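Local structure of putative platelet activating factor (Streptococcus pneumoniae, 2HSJ) at residues D42-F54 with L195-L209. The protein is of unknown function but probably hydrolyses ester bonds, as a member of the GDSL-like lipase/acylhydrolase (SGNH hydrolase) family. Residues are numbered along the deposited sequence; the frame is centred on the assembly and turned at random.
Sequences DSIVEYYPLQELF and LHLSIAGYQALSKSL
Tyr202 of helix 199-209 packs against Tyr48 and Pro49 of the turn joining helices 43-46 and 50-54. Pro49 CD makes a CH-pi contact over one face of the Tyr202 ring, 3.8 Å from its centroid; Leu197 CB covers the opposite face. Tyr48 and Tyr202 meet obliquely, planes at 45°, with Tyr202 CD1 over the centre of the Tyr48 ring. Leu50 CD2 covers the opposite face of Tyr48. Tyr202 OH donates to Ile44 O over 2.6 Å, at a C=O...donor angle of 119°. Tyr48 turns CG away from its backbone N (chi1 -159°), and its ring reaches helix 199-209. Tyr48 OH donates to Ser206 OG, which donates to Tyr202 O, both at 2.7 Å. Leu53 CD1 packs on Tyr202 CB at 3.5 Å, and Ser206 OG lies over a face of Phe54.

The margins are looser. Gln203 is exposed; it and Ile199 also touch Ile30 of the second subunit. The ring of partly exposed Tyr47 meets that of His196 obliquely, centroids 5.9 Å apart.

His196 NE2 stands 3.9 Å from Ser43 OG, not hydrogen-bonded; Gly67 N donates to that OG. Ser43 lies in a GDSI version of the GDSL motif and His196 in a DxxH motif, consistent with the nucleophile and base of an SGNH hydrolase. The Tyr48 and Tyr202 hydroxyls thus tie together the segments carrying this probable pair, by directed bonds as well as apolar packing.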
ATOM      1  N   ASP D  42      17.989  17.768   4.006  1.00 11.61           N
ATOM      2  CA  ASP D  42      19.446  17.578   3.978  1.00 12.14           C
ATOM      3  C   ASP D  42      19.876  16.273   4.650  1.00 12.29           C
ATOM      4  O   ASP D  42      19.126  15.288   4.623  1.00 10.94           O
ATOM      5  CB  ASP D  42      20.125  18.818   4.611  1.00 13.32           C
ATOM      6  CG  ASP D  42      19.653  19.099   6.047  1.00 17.59           C
ATOM      7  OD1 ASP D  42      19.134  18.159   6.713  1.00 20.53           O
ATOM      8  OD2 ASP D  42      19.813  20.262   6.533  1.00 15.83           O
ATOM      9  N   SER D  43      21.068  16.220   5.235  1.00 12.08           N
ATOM     10  CA  SER D  43      21.571  14.959   5.810  1.00 12.34           C
ATOM     11  C   SER D  43      20.639  14.402   6.884  1.00 12.11           C
ATOM     12  O   SER D  43      20.508  13.208   7.027  1.00 12.18           O
ATOM     13  CB  SER D  43      22.946  15.175   6.464  1.00 14.05           C
ATOM     14  OG  SER D  43      23.816  15.838   5.585  1.00 18.41           O
ATOM     15  N   ILE D  44      20.092  15.274   7.720  1.00 11.46           N
ATOM     16  CA  ILE D  44      19.240  14.813   8.810  1.00 12.92           C
ATOM     17  C   ILE D  44      18.054  14.022   8.252  1.00 12.11           C
ATOM     18  O   ILE D  44      17.612  13.050   8.851  1.00 11.95           O
ATOM     19  CB  ILE D  44      18.759  15.991   9.689  1.00 13.88           C
ATOM     20  CG1 ILE D  44      19.937  16.848  10.138  1.00 19.01           C
ATOM     21  CG2 ILE D  44      17.892  15.499  10.867  1.00 15.00           C
ATOM     22  CD1 ILE D  44      20.864  16.154  10.992  1.00 22.15           C
ATOM     23  N   VAL D  45      17.524  14.455   7.112  1.00 11.03           N
ATOM     24  CA  VAL D  45      16.481  13.677   6.422  1.00 10.25           C
ATOM     25  C   VAL D  45      17.050  12.401   5.801  1.00 10.06           C
ATOM     26  O   VAL D  45      16.490  11.324   6.005  1.00 10.51           O
ATOM     27  CB  VAL D  45      15.785  14.533   5.339  1.00 10.36           C
ATOM     28  CG1 VAL D  45      14.689  13.707   4.653  1.00 10.23           C
ATOM     29  CG2 VAL D  45      15.210  15.819   5.985  1.00 11.86           C
ATOM     30  N   GLU D  46      18.131  12.513   5.022  1.00  9.89           N
ATOM     31  CA  GLU D  46      18.656  11.313   4.359  1.00  9.38           C
ATOM     32  C   GLU D  46      18.896  10.156   5.326  1.00 10.43           C
ATOM     33  O   GLU D  46      18.615   8.968   5.017  1.00 10.83           O
ATOM     34  CB  GLU D  46      19.966  11.590   3.589  1.00 10.54           C
ATOM     35  CG  GLU D  46      20.320  10.378   2.751  1.00 11.89           C
ATOM     36  CD  GLU D  46      21.663  10.419   2.078  1.00 15.26           C
ATOM     37  OE1 GLU D  46      22.221  11.518   1.809  1.00 14.21           O
ATOM     38  OE2 GLU D  46      22.183   9.295   1.807  1.00 15.41           O
ATOM     39  N   TYR D  47      19.410  10.505   6.507  1.00 10.50           N
ATOM     40  CA  TYR D  47      19.816   9.488   7.487  1.00 11.19           C
ATOM     41  C   TYR D  47      18.718   9.119   8.483  1.00 11.59           C
ATOM     42  O   TYR D  47      18.930   8.268   9.393  1.00 12.21           O
ATOM     43  CB  TYR D  47      21.059   9.936   8.280  1.00 13.23           C
ATOM     44  CG  TYR D  47      22.225  10.442   7.462  1.00 14.64           C
ATOM     45  CD1 TYR D  47      22.494   9.939   6.188  1.00 13.94           C
ATOM     46  CD2 TYR D  47      23.098  11.393   8.008  1.00 16.98           C
ATOM     47  CE1 TYR D  47      23.624  10.417   5.435  1.00 14.98           C
ATOM     48  CE2 TYR D  47      24.187  11.860   7.285  1.00 18.27           C
ATOM     49  CZ  TYR D  47      24.434  11.373   6.010  1.00 16.52           C
ATOM     50  OH  TYR D  47      25.532  11.876   5.327  1.00 19.59           O
ATOM     51  N   TYR D  48      17.538   9.691   8.312  1.00 10.79           N
ATOM     52  CA  TYR D  48      16.431   9.486   9.240  1.00 10.43           C
ATOM     53  C   TYR D  48      15.862   8.086   9.077  1.00 10.90           C
ATOM     54  O   TYR D  48      15.415   7.722   7.965  1.00 10.33           O
ATOM     55  CB  TYR D  48      15.355  10.500   8.878  1.00 10.66           C
ATOM     56  CG  TYR D  48      14.329  10.842   9.972  1.00 10.04           C
ATOM     57  CD1 TYR D  48      13.916  12.159  10.133  1.00 10.71           C
ATOM     58  CD2 TYR D  48      13.799   9.876  10.837  1.00 11.66           C
ATOM     59  CE1 TYR D  48      12.984  12.517  11.075  1.00 10.50           C
ATOM     60  CE2 TYR D  48      12.817  10.218  11.823  1.00  9.95           C
ATOM     61  CZ  TYR D  48      12.461  11.572  11.951  1.00  9.91           C
ATOM     62  OH  TYR D  48      11.514  11.953  12.897  1.00 10.95           O
ATOM     63  N   PRO D  49      15.845   7.288  10.166  1.00 10.34           N
ATOM     64  CA  PRO D  49      15.219   5.947  10.088  1.00 10.27           C
ATOM     65  C   PRO D  49      13.732   6.054  10.189  1.00 11.13           C
ATOM     66  O   PRO D  49      13.105   5.729  11.191  1.00 10.31           O
ATOM     67  CB  PRO D  49      15.804   5.187  11.291  1.00 10.65           C
ATOM     68  CG  PRO D  49      16.133   6.279  12.289  1.00 13.36           C
ATOM     69  CD  PRO D  49      16.449   7.555  11.492  1.00 10.42           C
ATOM     70  N   LEU D  50      13.127   6.499   9.097  1.00 10.42           N
ATOM     71  CA  LEU D  50      11.687   6.760   9.111  1.00 10.70           C
ATOM     72  C   LEU D  50      10.815   5.542   9.400  1.00 10.59           C
ATOM     73  O   LEU D  50       9.879   5.614  10.192  1.00 11.98           O
ATOM     74  CB  LEU D  50      11.279   7.377   7.780  1.00 11.70           C
ATOM     75  CG  LEU D  50      11.896   8.729   7.498  1.00 11.61           C
ATOM     76  CD1 LEU D  50      11.766   9.086   5.993  1.00 13.43           C
ATOM     77  CD2 LEU D  50      11.249   9.790   8.335  1.00 14.42           C
ATOM     78  N   GLN D  51      11.112   4.449   8.700  1.00  9.82           N
ATOM     79  CA  GLN D  51      10.309   3.232   8.866  1.00 10.81           C
ATOM     80  C   GLN D  51      10.325   2.766  10.305  1.00 10.11           C
ATOM     81  O   GLN D  51       9.288   2.438  10.872  1.00 10.93           O
ATOM     82  CB  GLN D  51      10.878   2.119   7.991  1.00 11.43           C
ATOM     83  CG  GLN D  51      10.192   0.799   8.154  1.00 13.75           C
ATOM     84  CD  GLN D  51      11.040  -0.326   7.621  1.00 13.81           C
ATOM     85  OE1 GLN D  51      12.231  -0.419   7.912  1.00 13.65           O
ATOM     86  NE2 GLN D  51      10.416  -1.215   6.855  1.00 14.50           N
ATOM     87  N   GLU D  52      11.534   2.669  10.875  1.00  9.33           N
ATOM     88  CA  GLU D  52      11.650   2.044  12.187  1.00  8.73           C
ATOM     89  C   GLU D  52      11.194   2.943  13.332  1.00  9.63           C
ATOM     90  O   GLU D  52      10.952   2.432  14.438  1.00  9.99           O
ATOM     91  CB  GLU D  52      13.064   1.501  12.389  1.00  9.45           C
ATOM     92  CG  GLU D  52      13.385   0.417  11.403  1.00 10.59           C
ATOM     93  CD  GLU D  52      14.738  -0.189  11.690  1.00 12.35           C
ATOM     94  OE1 GLU D  52      14.847  -1.054  12.577  1.00 11.36           O
ATOM     95  OE2 GLU D  52      15.723   0.240  11.047  1.00 14.50           O
ATOM     96  N   LEU D  53      11.080   4.244  13.072  1.00  9.45           N
ATOM     97  CA  LEU D  53      10.612   5.145  14.150  1.00 10.85           C
ATOM     98  C   LEU D  53       9.167   5.601  13.983  1.00 11.17           C
ATOM     99  O   LEU D  53       8.514   5.932  14.991  1.00 10.98           O
ATOM    100  CB  LEU D  53      11.564   6.339  14.320  1.00 11.21           C
ATOM    101  CG  LEU D  53      12.990   5.932  14.730  1.00 12.68           C
ATOM    102  CD1 LEU D  53      13.829   7.203  14.850  1.00 12.75           C
ATOM    103  CD2 LEU D  53      13.050   5.160  16.049  1.00 11.96           C
ATOM    104  N   PHE D  54       8.676   5.687  12.742  1.00 10.91           N
ATOM    105  CA  PHE D  54       7.248   6.023  12.534  1.00 11.87           C
ATOM    106  C   PHE D  54       6.358   4.810  12.231  1.00 12.89           C
ATOM    107  O   PHE D  54       5.139   4.866  12.387  1.00 15.69           O
ATOM    108  CB  PHE D  54       7.101   7.027  11.390  1.00 11.62           C
ATOM    109  CG  PHE D  54       7.579   8.423  11.715  1.00 12.86           C
ATOM    110  CD1 PHE D  54       6.948   9.178  12.718  1.00 11.18           C
ATOM    111  CD2 PHE D  54       8.626   8.984  10.999  1.00 14.75           C
ATOM    112  CE1 PHE D  54       7.384  10.469  12.994  1.00 13.57           C
ATOM    113  CE2 PHE D  54       9.083  10.269  11.246  1.00 14.55           C
ATOM    114  CZ  PHE D  54       8.451  11.033  12.251  1.00 13.47           C
ATOM    115  N   LEU D 195      25.919  18.095  15.484  1.00 11.42           N
ATOM    116  CA  LEU D 195      25.045  18.536  14.387  1.00 11.49           C
ATOM    117  C   LEU D 195      24.046  17.434  13.982  1.00 11.31           C
ATOM    118  O   LEU D 195      22.843  17.665  13.925  1.00 12.19           O
ATOM    119  CB  LEU D 195      25.916  18.948  13.196  1.00 12.10           C
ATOM    120  CG  LEU D 195      25.223  19.257  11.873  1.00 14.78           C
ATOM    121  CD1 LEU D 195      24.324  20.470  11.995  1.00 14.69           C
ATOM    122  CD2 LEU D 195      26.299  19.466  10.821  1.00 17.75           C
ATOM    123  N   HIS D 196      24.555  16.250  13.655  1.00 10.48           N
ATOM    124  CA  HIS D 196      23.712  15.114  13.301  1.00 10.52           C
ATOM    125  C   HIS D 196      23.083  14.444  14.515  1.00 10.10           C
ATOM    126  O   HIS D 196      23.605  14.538  15.652  1.00 10.17           O
ATOM    127  CB  HIS D 196      24.550  14.089  12.540  1.00 11.71           C
ATOM    128  CG  HIS D 196      25.035  14.606  11.228  1.00 14.02           C
ATOM    129  ND1 HIS D 196      26.280  15.181  11.074  1.00 17.25           N
ATOM    130  CD2 HIS D 196      24.419  14.692  10.023  1.00 17.78           C
ATOM    131  CE1 HIS D 196      26.415  15.586   9.824  1.00 18.49           C
ATOM    132  NE2 HIS D 196      25.307  15.295   9.164  1.00 19.90           N
ATOM    133  N   LEU D 197      21.967  13.771  14.275  1.00  9.78           N
ATOM    134  CA  LEU D 197      21.212  13.196  15.368  1.00 10.45           C
ATOM    135  C   LEU D 197      21.615  11.766  15.654  1.00 10.68           C
ATOM    136  O   LEU D 197      21.883  10.985  14.720  1.00 10.61           O
ATOM    137  CB  LEU D 197      19.720  13.242  15.051  1.00 10.45           C
ATOM    138  CG  LEU D 197      19.106  14.632  14.887  1.00 10.21           C
ATOM    139  CD1 LEU D 197      17.598  14.502  14.748  1.00 11.60           C
ATOM    140  CD2 LEU D 197      19.414  15.602  16.065  1.00 10.12           C
ATOM    141  N   SER D 198      21.647  11.421  16.940  1.00 10.07           N
ATOM    142  CA  SER D 198      21.728  10.010  17.358  1.00  9.98           C
ATOM    143  C   SER D 198      20.353   9.355  17.208  1.00 10.09           C
ATOM    144  O   SER D 198      19.349  10.023  16.947  1.00 10.24           O
ATOM    145  CB  SER D 198      22.127   9.966  18.832  1.00 10.75           C
ATOM    146  OG  SER D 198      21.059  10.535  19.594  1.00 10.90           O
ATOM    147  N   ILE D 199      20.272   8.047  17.429  1.00  9.73           N
ATOM    148  CA  ILE D 199      18.972   7.402  17.424  1.00  9.72           C
ATOM    149  C   ILE D 199      18.018   7.978  18.503  1.00  9.52           C
ATOM    150  O   ILE D 199      16.820   8.177  18.230  1.00 10.32           O
ATOM    151  CB  ILE D 199      19.119   5.854  17.463  1.00  9.83           C
ATOM    152  CG1 ILE D 199      19.696   5.334  16.132  1.00 11.39           C
ATOM    153  CG2 ILE D 199      17.783   5.201  17.792  1.00 11.22           C
ATOM    154  CD1 ILE D 199      18.877   5.757  14.900  1.00 10.68           C
ATOM    155  N   ALA D 200      18.547   8.262  19.701  1.00  9.78           N
ATOM    156  CA  ALA D 200      17.705   8.920  20.733  1.00  9.40           C
ATOM    157  C   ALA D 200      17.195  10.269  20.225  1.00  9.41           C
ATOM    158  O   ALA D 200      16.040  10.623  20.463  1.00  9.97           O
ATOM    159  CB  ALA D 200      18.480   9.123  22.028  1.00 11.11           C
ATOM    160  N   GLY D 201      18.054  11.009  19.522  1.00  9.20           N
ATOM    161  CA  GLY D 201      17.653  12.282  18.904  1.00 10.43           C
ATOM    162  C   GLY D 201      16.539  12.103  17.888  1.00 10.36           C
ATOM    163  O   GLY D 201      15.530  12.812  17.915  1.00 10.69           O
ATOM    164  N   TYR D 202      16.708  11.133  16.989  1.00 10.46           N
ATOM    165  CA  TYR D 202      15.638  10.851  16.021  1.00  9.17           C
ATOM    166  C   TYR D 202      14.349  10.375  16.693  1.00  9.59           C
ATOM    167  O   TYR D 202      13.234  10.672  16.238  1.00  9.90           O
ATOM    168  CB  TYR D 202      16.109   9.820  14.989  1.00 10.21           C
ATOM    169  CG  TYR D 202      16.947  10.392  13.867  1.00  8.65           C
ATOM    170  CD1 TYR D 202      16.364  11.254  12.923  1.00 10.62           C
ATOM    171  CD2 TYR D 202      18.272   9.994  13.679  1.00  9.07           C
ATOM    172  CE1 TYR D 202      17.095  11.772  11.866  1.00  9.83           C
ATOM    173  CE2 TYR D 202      19.027  10.503  12.608  1.00  9.23           C
ATOM    174  CZ  TYR D 202      18.414  11.374  11.699  1.00 10.47           C
ATOM    175  OH  TYR D 202      19.135  11.879  10.651  1.00 11.68           O
ATOM    176  N   GLN D 203      14.476   9.632  17.779  1.00  9.03           N
ATOM    177  CA  GLN D 203      13.266   9.169  18.462  1.00  9.96           C
ATOM    178  C   GLN D 203      12.516  10.386  19.013  1.00 10.09           C
ATOM    179  O   GLN D 203      11.282  10.470  18.945  1.00 10.91           O
ATOM    180  CB  GLN D 203      13.641   8.199  19.595  1.00 10.32           C
ATOM    181  CG  GLN D 203      12.421   7.711  20.347  1.00 12.23           C
ATOM    182  CD  GLN D 203      12.791   6.779  21.460  1.00 12.88           C
ATOM    183  OE1 GLN D 203      13.677   7.090  22.267  1.00 13.86           O
ATOM    184  NE2 GLN D 203      12.087   5.638  21.543  1.00 14.52           N
ATOM    185  N   ALA D 204      13.288  11.310  19.588  1.00 10.48           N
ATOM    186  CA  ALA D 204      12.682  12.517  20.192  1.00 10.46           C
ATOM    187  C   ALA D 204      12.054  13.394  19.111  1.00 11.67           C
ATOM    188  O   ALA D 204      10.951  13.927  19.296  1.00 12.37           O
ATOM    189  CB  ALA D 204      13.739  13.301  20.950  1.00 10.71           C
ATOM    190  N   LEU D 205      12.755  13.546  17.986  1.00 11.30           N
ATOM    191  CA  LEU D 205      12.226  14.302  16.846  1.00 11.78           C
ATOM    192  C   LEU D 205      10.930  13.679  16.344  1.00 12.23           C
ATOM    193  O   LEU D 205       9.953  14.377  16.077  1.00 13.35           O
ATOM    194  CB  LEU D 205      13.270  14.374  15.711  1.00 10.58           C
ATOM    195  CG  LEU D 205      12.848  15.127  14.430  1.00 12.09           C
ATOM    196  CD1 LEU D 205      12.356  16.569  14.728  1.00 12.66           C
ATOM    197  CD2 LEU D 205      13.981  15.116  13.417  1.00 13.99           C
ATOM    198  N   SER D 206      10.905  12.349  16.256  1.00 11.10           N
ATOM    199  CA  SER D 206       9.727  11.652  15.776  1.00 12.10           C
ATOM    200  C   SER D 206       8.515  11.850  16.693  1.00 12.33           C
ATOM    201  O   SER D 206       7.377  12.034  16.228  1.00 12.61           O
ATOM    202  CB  SER D 206      10.053  10.165  15.634  1.00 11.44           C
ATOM    203  OG  SER D 206      11.085   9.983  14.692  1.00 12.24           O
ATOM    204  N   LYS D 207       8.761  11.824  17.998  1.00 12.63           N
ATOM    205  CA  LYS D 207       7.680  12.044  18.954  1.00 13.66           C
ATOM    206  C   LYS D 207       7.110  13.467  18.776  1.00 13.20           C
ATOM    207  O   LYS D 207       5.889  13.654  18.803  1.00 14.40           O
ATOM    208  CB  LYS D 207       8.212  11.856  20.370  1.00 14.43           C
ATOM    209  CG  LYS D 207       7.189  12.046  21.475  1.00 17.45           C
ATOM    210  CD  LYS D 207       7.847  11.688  22.812  1.00 19.38           C
ATOM    211  CE  LYS D 207       7.302  12.516  23.960  1.00 24.17           C
ATOM    212  NZ  LYS D 207       6.169  11.867  24.669  1.00 29.74           N
ATOM    213  N   SER D 208       7.980  14.446  18.546  1.00 13.24           N
ATOM    214  CA  SER D 208       7.493  15.812  18.345  1.00 15.41           C
ATOM    215  C   SER D 208       6.759  15.971  17.014  1.00 14.76           C
ATOM    216  O   SER D 208       5.846  16.793  16.932  1.00 15.80           O
ATOM    217  CB  SER D 208       8.629  16.820  18.433  1.00 15.95           C
ATOM    218  OG  SER D 208       9.485  16.703  17.322  1.00 22.92           O
ATOM    219  N   LEU D 209       7.127  15.183  15.989  1.00 13.53           N
ATOM    220  CA  LEU D 209       6.510  15.319  14.644  1.00 13.31           C
ATOM    221  C   LEU D 209       5.224  14.530  14.444  1.00 14.99           C
ATOM    222  O   LEU D 209       4.482  14.812  13.500  1.00 15.54           O
ATOM    223  CB  LEU D 209       7.482  14.878  13.532  1.00 12.69           C
ATOM    224  CG  LEU D 209       8.704  15.763  13.327  1.00 12.82           C
ATOM    225  CD1 LEU D 209       9.634  15.117  12.293  1.00 14.47           C
ATOM    226  CD2 LEU D 209       8.290  17.174  12.887  1.00 13.50           C
TER